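Local coordinates for protein tryptophanyl-tRNA synthetase (Cryptosporidium parvum Iowa II, PDB 3HV0) that probably catalyses the ATP-dependent attachment of L-tryptophan to tRNA(Trp), releasing AMP and diphosphate, through its class I synthetase domain, at residues D116-I121 / A199-P204; N133-N138 / I154-E159; L169-K174 / R235-V240; Q179-F184 / G193-P198; A203-S208 / C222-A227. One frame throughout, in Å; residues are numbered along the deposited sequence.

All five contacts lie in the class I synthetase portion of a longer protein, whose parallel strands form the Rossmann-type core. The span closed by contact 1 encloses contact 2 and then contact 4; contact 3 interleaves with contact 1, and contact 5, which shares A203 and P204 with it, is nested within contact 3. Contacts 1 and 4 both use helix 192-202, their centres 11 Å apart; contacts 2 and 3 use opposite ends of helix 157-174, with centres 24 Å apart. Contacts 2 and 5 reach the same sheet. Contacts 1 and 5 touch the bound tryptophan, while contacts 1 to 4 also reach the second subunit, so pocket and dimer interface adjoin.

Contact 1: residues D116-I121 / A199-P204; sequences DDEKFI and AVQAAP. With TRP (tryptophan), chain C.
The flat groups here are the D117 carboxylate, met by V200, and the Q201 amide, which lies over the five-membered ring of the bound tryptophan's indole. From the opposite direction V200 brings its CG1 branch to 3.4 Å from D117 OD2. The Q201 amide plane is almost parallel to the indole, and its CD stands above the five-membered ring, 3.3 Å from TRP CD1. E118 and Q201 therefore meet mainly through the ligand. With CG anti to the backbone N (chi1 171°) and the chain extended beyond it, E118 reaches the amino group, where TRP N donates to E118 OE1 at 2.5 Å. T115 OG1 is a second partner of E118 OE1 and helps position it, and Y78 OH also bonds the ligand. K119 approaches the other end of the amino acid, its CE 3.3 Å from TRP O. The D117 carboxylate is tied on both oxygens, OD1 to N157 ND2 and OD2 to Y165 OH of the second subunit; D117 OD1 also takes a weak bond from E118 N. The chemistry implies that an acidic group probably balances the ligand's ammonium while an amide covers part of its indole, and that a subunit-spanning carboxylate directly precedes the one gripping the ligand.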
# COMPACT_ATOMS: atom_id res chain seq x y z
N ASP A 116 1.99 12.35 1.81
CA ASP A 116 2.75 12.57 0.55
C ASP A 116 2.35 11.63 -0.60
O ASP A 116 2.48 11.99 -1.75
CB ASP A 116 4.27 12.55 0.76
CG ASP A 116 4.70 11.49 1.74
OD1 ASP A 116 4.47 10.30 1.52
OD2 ASP A 116 5.27 11.82 2.76
N ASP A 117 1.87 10.43 -0.27
CA ASP A 117 1.28 9.51 -1.24
C ASP A 117 0.02 10.04 -1.92
O ASP A 117 -0.10 9.98 -3.14
CB ASP A 117 1.02 8.14 -0.60
CG ASP A 117 0.25 8.23 0.73
OD1 ASP A 117 -0.13 9.34 1.12
OD2 ASP A 117 0.04 7.18 1.37
N GLU A 118 -0.91 10.59 -1.13
CA GLU A 118 -2.21 11.06 -1.64
C GLU A 118 -2.08 12.12 -2.74
O GLU A 118 -2.74 12.05 -3.76
CB GLU A 118 -3.06 11.63 -0.47
CG GLU A 118 -4.36 12.36 -0.87
CD GLU A 118 -5.06 13.07 0.31
OE1 GLU A 118 -4.43 13.24 1.40
OE2 GLU A 118 -6.25 13.48 0.13
N LYS A 119 -1.23 13.10 -2.50
CA LYS A 119 -1.18 14.34 -3.31
C LYS A 119 -0.39 14.10 -4.56
O LYS A 119 -0.69 14.66 -5.61
CB LYS A 119 -0.60 15.50 -2.49
CG LYS A 119 -1.43 15.84 -1.23
CD LYS A 119 -2.86 16.22 -1.68
CE LYS A 119 -3.74 16.71 -0.54
NZ LYS A 119 -5.02 17.30 -1.07
N PHE A 120 0.61 13.24 -4.47
CA PHE A 120 1.19 12.70 -5.67
C PHE A 120 0.13 11.95 -6.49
O PHE A 120 0.16 11.99 -7.72
CB PHE A 120 2.34 11.79 -5.33
CG PHE A 120 2.81 10.96 -6.50
CD1 PHE A 120 3.51 11.54 -7.52
CD2 PHE A 120 2.55 9.61 -6.55
CE1 PHE A 120 3.95 10.80 -8.59
CE2 PHE A 120 3.00 8.85 -7.63
CZ PHE A 120 3.69 9.44 -8.65
N ILE A 121 -0.79 11.25 -5.81
CA ILE A 121 -1.78 10.44 -6.52
C ILE A 121 -2.86 11.28 -7.20
O ILE A 121 -3.20 11.05 -8.36
CB ILE A 121 -2.43 9.35 -5.63
CG1 ILE A 121 -1.47 8.17 -5.47
CG2 ILE A 121 -3.72 8.83 -6.28
CD1 ILE A 121 -1.21 7.43 -6.78
N ALA A 199 -8.12 3.78 2.43
CA ALA A 199 -7.70 2.89 3.52
C ALA A 199 -6.45 3.42 4.23
O ALA A 199 -6.31 3.29 5.45
CB ALA A 199 -7.45 1.50 3.03
N VAL A 200 -5.54 4.03 3.47
CA VAL A 200 -4.33 4.63 4.05
C VAL A 200 -4.67 5.74 5.03
O VAL A 200 -4.04 5.84 6.09
CB VAL A 200 -3.38 5.16 2.97
CG1 VAL A 200 -2.10 5.72 3.58
CG2 VAL A 200 -3.03 4.06 2.00
N GLN A 201 -5.67 6.54 4.71
CA GLN A 201 -6.10 7.61 5.62
C GLN A 201 -6.94 7.11 6.76
O GLN A 201 -6.95 7.71 7.82
CB GLN A 201 -6.90 8.66 4.90
CG GLN A 201 -7.27 9.81 5.79
CD GLN A 201 -7.39 11.11 5.09
OE1 GLN A 201 -8.16 11.95 5.49
NE2 GLN A 201 -6.64 11.28 4.03
N ALA A 202 -7.71 6.05 6.52
CA ALA A 202 -8.52 5.43 7.56
C ALA A 202 -7.66 4.81 8.66
O ALA A 202 -7.93 5.00 9.83
CB ALA A 202 -9.42 4.40 6.95
N ALA A 203 -6.60 4.11 8.26
CA ALA A 203 -5.85 3.21 9.14
C ALA A 203 -5.34 3.80 10.47
O ALA A 203 -5.27 3.08 11.48
CB ALA A 203 -4.70 2.54 8.36
N PRO A 204 -4.93 5.08 10.49
CA PRO A 204 -4.48 5.62 11.76
C PRO A 204 -5.61 5.88 12.77
O PRO A 204 -5.32 6.10 13.96
CB PRO A 204 -3.78 6.93 11.38
CG PRO A 204 -3.45 6.79 9.91
CD PRO A 204 -4.55 5.95 9.35
N TRP C . -6.06 14.10 3.09
CA TRP C . -6.12 15.21 4.09
C TRP C . -6.01 16.55 3.38
O TRP C . -5.52 16.61 2.23
CB TRP C . -5.04 15.08 5.17
CG TRP C . -5.42 14.15 6.31
CD1 TRP C . -4.95 12.88 6.53
CD2 TRP C . -6.33 14.43 7.38
NE1 TRP C . -5.51 12.36 7.66
CE2 TRP C . -6.37 13.28 8.20
CE3 TRP C . -7.11 15.53 7.73
CZ2 TRP C . -7.16 13.20 9.34
CZ3 TRP C . -7.89 15.44 8.87
CH2 TRP C . -7.92 14.28 9.66
OXT TRP C . -6.42 17.58 3.95

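Contact 2: residues N133-N138 / I154-E159; sequences NYAYEN and IFTNLE
The shortest polar bond runs from Y136 OH to E159 OE1, at 2.6 Å. The phenol is the donor, and the acceptor is the syn lone pair of the carboxylate oxygen, on the side of its partner oxygen. E159 OE1 lies at the edge of the ring in its plane, yet ring and carboxylate planes stand 77° apart, and the two side chains come from opposite directions. Further back on the ring, at CE2, T156 crosses Y136 at about a right angle and puts CG2 3.6 Å from Y136 CE2. The same methyl reaches the A135 CB at 4.0 Å. In T156, OG1 sits between the backbone N and carbonyl carbon (chi1 81°), which turns CG2 toward the helix and keeps the hydroxyl for a weak N-cap bond, 3.2 Å from E159 N to T156 OG1. One threonine thus serves both the packing and the cap. Strand 152-156 lies parallel to 110-114 in the sheet, and helix 128-143 is part of their connection: a beta-alpha-beta crossover of the Rossmann type, with T156 at the switch from strand into helix 157-174.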
# COMPACT_ATOMS: atom_id res chain seq x y z
N ASN A 133 9.47 16.34 0.18
CA ASN A 133 10.06 17.59 0.69
C ASN A 133 9.03 18.55 1.28
O ASN A 133 9.27 19.16 2.35
CB ASN A 133 10.85 18.31 -0.40
CG ASN A 133 12.04 17.50 -0.91
OD1 ASN A 133 12.54 16.59 -0.23
ND2 ASN A 133 12.50 17.83 -2.11
N TYR A 134 7.89 18.69 0.58
CA TYR A 134 6.83 19.57 1.03
C TYR A 134 6.29 19.06 2.36
O TYR A 134 5.86 19.83 3.21
CB TYR A 134 5.67 19.59 0.06
CG TYR A 134 5.81 20.33 -1.24
CD1 TYR A 134 6.96 21.05 -1.57
CD2 TYR A 134 4.76 20.32 -2.16
CE1 TYR A 134 7.06 21.72 -2.79
CE2 TYR A 134 4.85 20.97 -3.38
CZ TYR A 134 5.99 21.68 -3.69
OH TYR A 134 6.06 22.33 -4.90
N ALA A 135 6.28 17.73 2.50
CA ALA A 135 5.91 17.09 3.75
C ALA A 135 6.81 17.53 4.89
O ALA A 135 6.32 17.89 5.96
CB ALA A 135 5.96 15.59 3.62
N TYR A 136 8.12 17.53 4.67
CA TYR A 136 9.05 17.84 5.76
C TYR A 136 9.01 19.30 6.17
O TYR A 136 9.12 19.62 7.35
CB TYR A 136 10.47 17.31 5.51
CG TYR A 136 10.62 15.96 6.17
CD1 TYR A 136 11.39 15.79 7.33
CD2 TYR A 136 9.92 14.86 5.69
CE1 TYR A 136 11.47 14.53 7.95
CE2 TYR A 136 10.00 13.61 6.30
CZ TYR A 136 10.77 13.45 7.42
OH TYR A 136 10.81 12.19 7.97
N GLU A 137 8.83 20.19 5.20
CA GLU A 137 8.68 21.61 5.52
C GLU A 137 7.38 21.83 6.27
O GLU A 137 7.35 22.54 7.28
CB GLU A 137 8.72 22.47 4.27
CG GLU A 137 10.06 22.45 3.55
CD GLU A 137 11.18 22.99 4.41
OE1 GLU A 137 10.91 23.84 5.27
OE2 GLU A 137 12.33 22.57 4.20
N ASN A 138 6.32 21.20 5.77
CA ASN A 138 5.01 21.22 6.45
C ASN A 138 5.08 20.78 7.92
O ASN A 138 4.41 21.38 8.75
CB ASN A 138 4.01 20.35 5.70
CG ASN A 138 3.48 21.02 4.43
OD1 ASN A 138 2.47 20.58 3.89
ND2 ASN A 138 4.15 22.07 3.94
N ILE A 154 4.51 12.33 14.69
CA ILE A 154 4.24 12.81 13.34
C ILE A 154 4.96 11.87 12.37
O ILE A 154 6.01 11.32 12.71
CB ILE A 154 4.74 14.26 13.15
CG1 ILE A 154 4.28 15.13 14.34
CG2 ILE A 154 4.28 14.83 11.78
CD1 ILE A 154 4.60 16.63 14.24
N PHE A 155 4.38 11.68 11.18
CA PHE A 155 4.94 10.77 10.21
C PHE A 155 4.42 11.01 8.79
O PHE A 155 3.28 11.49 8.60
CB PHE A 155 4.63 9.32 10.61
CG PHE A 155 3.16 8.97 10.60
CD1 PHE A 155 2.37 9.17 11.73
CD2 PHE A 155 2.56 8.46 9.45
CE1 PHE A 155 1.03 8.86 11.71
CE2 PHE A 155 1.23 8.16 9.42
CZ PHE A 155 0.45 8.36 10.56
N THR A 156 5.23 10.66 7.81
CA THR A 156 4.78 10.66 6.42
C THR A 156 4.38 9.25 6.02
O THR A 156 4.95 8.27 6.51
CB THR A 156 5.87 11.14 5.44
OG1 THR A 156 6.80 10.07 5.14
CG2 THR A 156 6.60 12.38 5.97
N ASN A 157 3.42 9.13 5.11
CA ASN A 157 3.02 7.82 4.64
C ASN A 157 4.17 7.08 3.96
O ASN A 157 4.29 5.88 4.11
CB ASN A 157 1.81 7.92 3.72
CG ASN A 157 0.52 8.13 4.45
OD1 ASN A 157 0.41 7.84 5.63
ND2 ASN A 157 -0.47 8.65 3.75
N LEU A 158 5.04 7.77 3.25
CA LEU A 158 6.14 7.07 2.60
C LEU A 158 7.07 6.40 3.62
O LEU A 158 7.75 5.42 3.32
CB LEU A 158 6.93 7.98 1.65
CG LEU A 158 6.31 8.18 0.25
CD1 LEU A 158 7.34 8.68 -0.77
CD2 LEU A 158 5.73 6.93 -0.30
N GLU A 159 7.09 6.93 4.84
CA GLU A 159 8.02 6.40 5.82
C GLU A 159 7.42 5.45 6.83
O GLU A 159 8.15 4.67 7.40
CB GLU A 159 8.77 7.53 6.48
CG GLU A 159 9.92 7.98 5.60
CD GLU A 159 10.60 9.21 6.08
OE1 GLU A 159 10.14 9.81 7.07
OE2 GLU A 159 11.62 9.57 5.46

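Contact 3: residues L169-K174 / R235-V240; sequences LRIEKK and RMVRDV
I171 overlaps two valines of helix 231-240 with two different branches. Its CG2 methyl is 4.3 Å from V240 CG2, while CD1, carried outward by an extended second torsion (chi2 160°), lies 4.3 Å from V237 CG2. A third touch comes from the base of a polar chain: K174 CB approaches V240 CG1 at 4.2 Å, after which a bend at chi2 (-68°) leads the amine away from the valine. The short axes are nearly perpendicular, 86° between their directions with a closest approach of 10.5 Å, and the closest pair of CA atoms is I171 and V240 at 6.7 Å. Such a crossing confines the interface to a few residues, in keeping with the 186 Å² buried. A202 of helix 192-202 touches I171, M236 and V237, adding a third helix to the patch. On the same helix as I171, K173 instead turns to the second subunit, bonding F120 O and K123 O there. With no hydrogen bond joining the two segments, cohesion between them rests on dispersion and on burying aliphatic carbon.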
# COMPACT_ATOMS: atom_id res chain seq x y z
N LEU A 169 -4.70 -3.25 4.65
CA LEU A 169 -5.14 -4.49 4.01
C LEU A 169 -6.47 -5.03 4.58
O LEU A 169 -7.32 -5.52 3.84
CB LEU A 169 -4.03 -5.55 4.11
CG LEU A 169 -2.82 -5.35 3.20
CD1 LEU A 169 -1.68 -6.28 3.59
CD2 LEU A 169 -3.20 -5.54 1.72
N ARG A 170 -6.62 -4.93 5.90
CA ARG A 170 -7.84 -5.36 6.60
C ARG A 170 -9.06 -4.51 6.27
O ARG A 170 -10.17 -5.01 6.14
CB ARG A 170 -7.61 -5.33 8.10
CG ARG A 170 -6.76 -6.46 8.61
CD ARG A 170 -6.35 -6.22 10.06
NE ARG A 170 -5.40 -7.23 10.54
CZ ARG A 170 -4.24 -6.97 11.15
NH1 ARG A 170 -3.85 -5.74 11.40
NH2 ARG A 170 -3.45 -7.97 11.53
N ILE A 171 -8.86 -3.21 6.13
CA ILE A 171 -9.92 -2.31 5.66
C ILE A 171 -10.27 -2.58 4.19
O ILE A 171 -11.42 -2.60 3.82
CB ILE A 171 -9.49 -0.84 5.79
CG1 ILE A 171 -9.30 -0.45 7.27
CG2 ILE A 171 -10.52 0.07 5.12
CD1 ILE A 171 -8.44 0.77 7.46
N GLU A 172 -9.26 -2.81 3.36
CA GLU A 172 -9.48 -2.98 1.92
C GLU A 172 -10.27 -4.23 1.60
O GLU A 172 -11.12 -4.22 0.71
CB GLU A 172 -8.15 -2.98 1.18
CG GLU A 172 -7.60 -1.59 1.09
CD GLU A 172 -6.25 -1.49 0.43
OE1 GLU A 172 -5.61 -2.52 0.12
OE2 GLU A 172 -5.83 -0.32 0.24
N LYS A 173 -10.04 -5.29 2.37
CA LYS A 173 -10.72 -6.57 2.16
C LYS A 173 -12.21 -6.48 2.47
O LYS A 173 -13.00 -7.27 1.97
CB LYS A 173 -10.09 -7.64 3.04
CG LYS A 173 -10.41 -9.06 2.65
CD LYS A 173 -9.68 -10.00 3.58
CE LYS A 173 -10.04 -11.44 3.35
NZ LYS A 173 -9.09 -12.30 4.08
N LYS A 174 -12.58 -5.50 3.30
CA LYS A 174 -13.97 -5.32 3.73
C LYS A 174 -14.75 -4.28 2.90
O LYS A 174 -15.95 -4.15 3.10
CB LYS A 174 -14.01 -4.92 5.20
CG LYS A 174 -13.52 -5.98 6.16
CD LYS A 174 -14.46 -7.17 6.20
CE LYS A 174 -13.98 -8.25 7.16
NZ LYS A 174 -14.98 -9.34 7.24
N ARG A 235 -16.48 8.24 7.70
CA ARG A 235 -17.76 7.57 7.56
C ARG A 235 -17.46 6.11 7.21
O ARG A 235 -17.99 5.20 7.81
CB ARG A 235 -18.59 8.23 6.46
CG ARG A 235 -20.08 8.28 6.73
CD ARG A 235 -20.76 9.22 5.74
NE ARG A 235 -21.04 8.54 4.47
CZ ARG A 235 -20.87 9.06 3.25
NH1 ARG A 235 -20.39 10.30 3.08
NH2 ARG A 235 -21.18 8.32 2.18
N MET A 236 -16.59 5.92 6.22
CA MET A 236 -16.22 4.59 5.74
C MET A 236 -15.59 3.71 6.84
O MET A 236 -16.02 2.60 7.09
CB MET A 236 -15.25 4.73 4.56
CG MET A 236 -14.67 3.43 4.05
SD MET A 236 -13.10 3.73 3.24
CE MET A 236 -12.12 4.36 4.62
N VAL A 237 -14.58 4.25 7.50
CA VAL A 237 -13.88 3.52 8.54
C VAL A 237 -14.78 3.21 9.77
O VAL A 237 -14.59 2.20 10.43
CB VAL A 237 -12.59 4.25 8.98
CG1 VAL A 237 -12.86 5.11 10.22
CG2 VAL A 237 -11.49 3.24 9.26
N ARG A 238 -15.77 4.04 10.05
CA ARG A 238 -16.73 3.72 11.12
C ARG A 238 -17.65 2.55 10.74
O ARG A 238 -18.15 1.84 11.61
CB ARG A 238 -17.58 4.94 11.49
CG ARG A 238 -16.89 5.89 12.45
CD ARG A 238 -17.70 7.16 12.71
NE ARG A 238 -19.02 6.87 13.27
CZ ARG A 238 -19.30 6.77 14.56
NH1 ARG A 238 -18.37 6.95 15.50
NH2 ARG A 238 -20.54 6.50 14.94
N ASP A 239 -17.88 2.38 9.46
CA ASP A 239 -18.66 1.26 8.98
C ASP A 239 -17.86 -0.04 9.01
O ASP A 239 -18.46 -1.10 9.19
CB ASP A 239 -19.17 1.53 7.56
CG ASP A 239 -20.48 2.31 7.55
OD1 ASP A 239 -20.59 3.32 8.26
OD2 ASP A 239 -21.40 1.88 6.82
N VAL A 240 -16.53 0.01 8.82
CA VAL A 240 -15.74 -1.23 8.82
C VAL A 240 -15.24 -1.65 10.21
O VAL A 240 -15.00 -2.84 10.44
CB VAL A 240 -14.54 -1.21 7.82
CG1 VAL A 240 -15.05 -1.02 6.43
CG2 VAL A 240 -13.58 -0.13 8.15

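Contact 4: residues Q179-F184 / G193-P198; sequences QIKSIF and GKFAFP
The CH-pi interaction pairs F184 with P198: the proline CG stands over one face of the phenyl ring, 4.0 Å from its centroid and 21° off the normal, shifted toward the rim. The same prolyl ring brings CB to 3.7 Å from F184 CZ. Aliphatic contact with an aromatic ring makes up the second group. I180 CG2 reaches F195 CD1 at a tight 3.2 Å from an oblique direction, and K181 CG meets the same ring at its edge, in its plane, 3.9 Å from F195 CE1. The remaining lysine chain is extended beyond CG (chi2 -173°), taking the amine to salt bridges with D188 of its own chain and D188 of the second subunit. F186 adds an edge-to-face partner for F195 and also meets the F184 ring. The segment axes cross at 83°, 10.4 Å apart, and helix 192-202 is kinked at P198, whose nitrogen has no bond to the preceding turn. With no hydrogen bond between the two segments, these are two consecutive helices crossed at nearly a right angle in the class I catalytic domain, at the dimer interface, where F195 and A196 also pack on the second subunit.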
# COMPACT_ATOMS: atom_id res chain seq x y z
N GLN A 179 -18.36 0.46 -3.34
CA GLN A 179 -18.52 1.27 -2.14
C GLN A 179 -17.61 2.51 -2.17
O GLN A 179 -18.03 3.59 -1.75
CB GLN A 179 -18.24 0.46 -0.87
CG GLN A 179 -19.48 0.02 -0.11
CD GLN A 179 -19.46 -1.46 0.25
OE1 GLN A 179 -18.45 -1.99 0.73
NE2 GLN A 179 -20.58 -2.14 0.00
N ILE A 180 -16.39 2.36 -2.66
CA ILE A 180 -15.53 3.52 -2.85
C ILE A 180 -16.15 4.53 -3.81
O ILE A 180 -16.22 5.71 -3.49
CB ILE A 180 -14.13 3.14 -3.38
CG1 ILE A 180 -13.14 2.97 -2.23
CG2 ILE A 180 -13.56 4.25 -4.26
CD1 ILE A 180 -13.53 1.99 -1.19
N LYS A 181 -16.59 4.07 -4.98
CA LYS A 181 -17.26 4.96 -5.94
C LYS A 181 -18.39 5.72 -5.28
O LYS A 181 -18.48 6.93 -5.38
CB LYS A 181 -17.83 4.18 -7.12
CG LYS A 181 -16.82 3.62 -8.10
CD LYS A 181 -17.56 3.04 -9.30
CE LYS A 181 -16.69 2.15 -10.15
NZ LYS A 181 -17.48 1.59 -11.29
N SER A 182 -19.25 4.97 -4.59
CA SER A 182 -20.41 5.53 -3.92
C SER A 182 -20.05 6.61 -2.89
O SER A 182 -20.75 7.61 -2.78
CB SER A 182 -21.21 4.39 -3.25
OG SER A 182 -22.44 4.84 -2.72
N ILE A 183 -18.94 6.43 -2.18
CA ILE A 183 -18.56 7.31 -1.06
C ILE A 183 -17.74 8.53 -1.49
O ILE A 183 -17.99 9.65 -1.03
CB ILE A 183 -17.76 6.54 -0.02
CG1 ILE A 183 -18.67 5.56 0.73
CG2 ILE A 183 -17.10 7.48 0.95
CD1 ILE A 183 -17.92 4.56 1.56
N PHE A 184 -16.76 8.31 -2.35
CA PHE A 184 -15.86 9.37 -2.82
C PHE A 184 -16.22 9.90 -4.21
O PHE A 184 -15.67 10.90 -4.67
CB PHE A 184 -14.42 8.86 -2.80
CG PHE A 184 -13.94 8.51 -1.42
CD1 PHE A 184 -14.17 7.25 -0.90
CD2 PHE A 184 -13.30 9.43 -0.63
CE1 PHE A 184 -13.76 6.91 0.38
CE2 PHE A 184 -12.87 9.10 0.66
CZ PHE A 184 -13.11 7.83 1.16
N GLY A 193 -4.80 4.26 -8.02
CA GLY A 193 -4.26 4.90 -6.83
C GLY A 193 -5.30 5.64 -6.00
O GLY A 193 -5.23 5.66 -4.76
N LYS A 194 -6.27 6.25 -6.67
CA LYS A 194 -7.32 7.01 -5.98
C LYS A 194 -8.23 6.07 -5.18
O LYS A 194 -8.63 6.37 -4.05
CB LYS A 194 -8.14 7.85 -6.97
CG LYS A 194 -7.33 9.01 -7.60
CD LYS A 194 -8.17 9.92 -8.49
CE LYS A 194 -7.38 11.13 -8.98
NZ LYS A 194 -7.88 11.64 -10.29
N PHE A 195 -8.53 4.92 -5.77
CA PHE A 195 -9.28 3.88 -5.08
C PHE A 195 -8.54 3.30 -3.87
O PHE A 195 -9.18 2.96 -2.87
CB PHE A 195 -9.66 2.76 -6.04
CG PHE A 195 -10.68 3.16 -7.04
CD1 PHE A 195 -12.02 2.97 -6.79
CD2 PHE A 195 -10.30 3.76 -8.24
CE1 PHE A 195 -12.97 3.35 -7.71
CE2 PHE A 195 -11.24 4.15 -9.16
CZ PHE A 195 -12.58 3.94 -8.90
N ALA A 196 -7.21 3.20 -3.96
CA ALA A 196 -6.39 2.55 -2.91
C ALA A 196 -6.06 3.42 -1.69
O ALA A 196 -5.61 2.88 -0.68
CB ALA A 196 -5.10 1.99 -3.50
N PHE A 197 -6.24 4.74 -1.79
CA PHE A 197 -5.78 5.66 -0.75
C PHE A 197 -6.68 5.80 0.50
O PHE A 197 -6.19 5.98 1.60
CB PHE A 197 -5.45 7.08 -1.28
CG PHE A 197 -5.14 8.05 -0.17
CD1 PHE A 197 -3.96 7.93 0.56
CD2 PHE A 197 -6.08 8.99 0.25
CE1 PHE A 197 -3.71 8.75 1.64
CE2 PHE A 197 -5.83 9.83 1.34
CZ PHE A 197 -4.65 9.71 2.03
N PRO A 198 -8.01 5.76 0.33
CA PRO A 198 -8.85 5.93 1.50
C PRO A 198 -8.48 5.04 2.70
O PRO A 198 -8.48 5.51 3.86
CB PRO A 198 -10.22 5.59 0.97
CG PRO A 198 -10.19 6.03 -0.42
CD PRO A 198 -8.81 5.78 -0.91

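Contact 5: residues A203-S208 / C222-A227; sequences APAFSS and CLVPHA. With TRP (tryptophan), chain C.
A205 meets C222 and V224, alternate residues of one strand whose side chains both point toward it. C222 carries SG anti to its own backbone N (chi1 165°), and the sulfur lies 4.1 Å from A205 CB and beside the A205 backbone. One bond back from the sulfur, C222 CB meets the backbone carbonyl, 3.4 Å from A205 O. V224 splits its two methyls: CG2 touches A205 CB at 4.3 Å, while CG1, extended by chi1 -175°, reaches the indole of the bound tryptophan, 4.0 Å from TRP CH2. Further along, the H226 CB is 3.4 Å from TRP CZ3, and its imidazole is held by a nearly straight bond from H226 ND1 to A227 O, 2.7 Å long at 169°. The acceptor lies in the ring plane, whereas the donor stands well above the carbonyl plane. No hydrogen bond links the two segments. Strand 222-227 runs between strands 76-81 and 250-254 in the sheet; the 203-208 segment, just after helix 192-202, packs against it near helices 157-174 and 231-240, both of which F206 touches.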
# COMPACT_ATOMS: atom_id res chain seq x y z
N ALA A 203 -6.60 4.11 8.26
CA ALA A 203 -5.85 3.21 9.14
C ALA A 203 -5.34 3.80 10.47
O ALA A 203 -5.27 3.08 11.48
CB ALA A 203 -4.70 2.54 8.36
N PRO A 204 -4.93 5.08 10.49
CA PRO A 204 -4.48 5.62 11.76
C PRO A 204 -5.61 5.88 12.77
O PRO A 204 -5.32 6.10 13.96
CB PRO A 204 -3.78 6.93 11.38
CG PRO A 204 -3.45 6.79 9.91
CD PRO A 204 -4.55 5.95 9.35
N ALA A 205 -6.87 5.85 12.33
CA ALA A 205 -7.98 5.95 13.31
C ALA A 205 -8.16 4.66 14.15
O ALA A 205 -9.08 4.58 14.96
CB ALA A 205 -9.25 6.35 12.64
N PHE A 206 -7.32 3.65 13.95
CA PHE A 206 -7.34 2.45 14.81
C PHE A 206 -6.03 2.32 15.54
O PHE A 206 -4.97 2.42 14.91
CB PHE A 206 -7.52 1.17 14.01
CG PHE A 206 -8.79 1.10 13.22
CD1 PHE A 206 -10.00 1.22 13.86
CD2 PHE A 206 -8.77 0.83 11.87
CE1 PHE A 206 -11.18 1.15 13.15
CE2 PHE A 206 -9.94 0.73 11.16
CZ PHE A 206 -11.15 0.91 11.80
N SER A 207 -6.10 2.03 16.83
CA SER A 207 -4.94 1.98 17.70
C SER A 207 -3.99 0.86 17.36
O SER A 207 -2.81 0.95 17.66
CB SER A 207 -5.38 1.83 19.17
OG SER A 207 -6.00 0.58 19.39
N SER A 208 -4.51 -0.22 16.77
CA SER A 208 -3.65 -1.27 16.28
C SER A 208 -2.54 -0.68 15.38
O SER A 208 -1.41 -1.16 15.42
CB SER A 208 -4.45 -2.35 15.52
OG SER A 208 -5.05 -1.84 14.33
N CYS A 222 -10.15 6.52 19.48
CA CYS A 222 -9.47 7.55 18.72
C CYS A 222 -10.45 8.67 18.45
O CYS A 222 -11.61 8.41 18.16
CB CYS A 222 -9.00 6.98 17.39
SG CYS A 222 -8.54 8.28 16.20
N LEU A 223 -9.98 9.91 18.57
CA LEU A 223 -10.78 11.09 18.23
C LEU A 223 -10.10 11.82 17.12
O LEU A 223 -8.92 12.12 17.22
CB LEU A 223 -10.93 12.06 19.41
CG LEU A 223 -11.69 13.35 19.08
CD1 LEU A 223 -13.07 13.05 18.57
CD2 LEU A 223 -11.81 14.27 20.27
N VAL A 224 -10.86 12.14 16.08
CA VAL A 224 -10.33 12.68 14.83
C VAL A 224 -10.93 14.05 14.52
O VAL A 224 -12.08 14.13 14.05
CB VAL A 224 -10.65 11.74 13.69
CG1 VAL A 224 -9.99 12.23 12.34
CG2 VAL A 224 -10.25 10.32 14.08
N PRO A 225 -10.17 15.12 14.80
CA PRO A 225 -10.47 16.49 14.34
C PRO A 225 -10.24 16.64 12.84
O PRO A 225 -9.18 16.28 12.35
CB PRO A 225 -9.47 17.35 15.10
CG PRO A 225 -9.18 16.59 16.33
CD PRO A 225 -9.20 15.15 15.91
N HIS A 226 -11.21 17.18 12.13
CA HIS A 226 -11.00 17.40 10.69
C HIS A 226 -11.94 18.44 10.08
O HIS A 226 -13.01 18.72 10.60
CB HIS A 226 -11.08 16.06 9.92
CG HIS A 226 -12.39 15.35 10.03
ND1 HIS A 226 -13.47 15.64 9.22
CD2 HIS A 226 -12.78 14.30 10.80
CE1 HIS A 226 -14.48 14.83 9.52
NE2 HIS A 226 -14.08 14.01 10.47
N ALA A 227 -11.52 19.04 8.98
CA ALA A 227 -12.42 19.87 8.19
C ALA A 227 -13.55 18.96 7.74
O ALA A 227 -13.34 17.77 7.51
CB ALA A 227 -11.70 20.46 7.00
N TRP C . -6.06 14.10 3.09
CA TRP C . -6.12 15.21 4.09
C TRP C . -6.01 16.55 3.38
O TRP C . -5.52 16.61 2.23
CB TRP C . -5.04 15.08 5.17
CG TRP C . -5.42 14.15 6.31
CD1 TRP C . -4.95 12.88 6.53
CD2 TRP C . -6.33 14.43 7.38
NE1 TRP C . -5.51 12.36 7.66
CE2 TRP C . -6.37 13.28 8.20
CE3 TRP C . -7.11 15.53 7.73
CZ2 TRP C . -7.16 13.20 9.34
CZ3 TRP C . -7.89 15.44 8.87
CH2 TRP C . -7.92 14.28 9.66
OXT TRP C . -6.42 17.58 3.95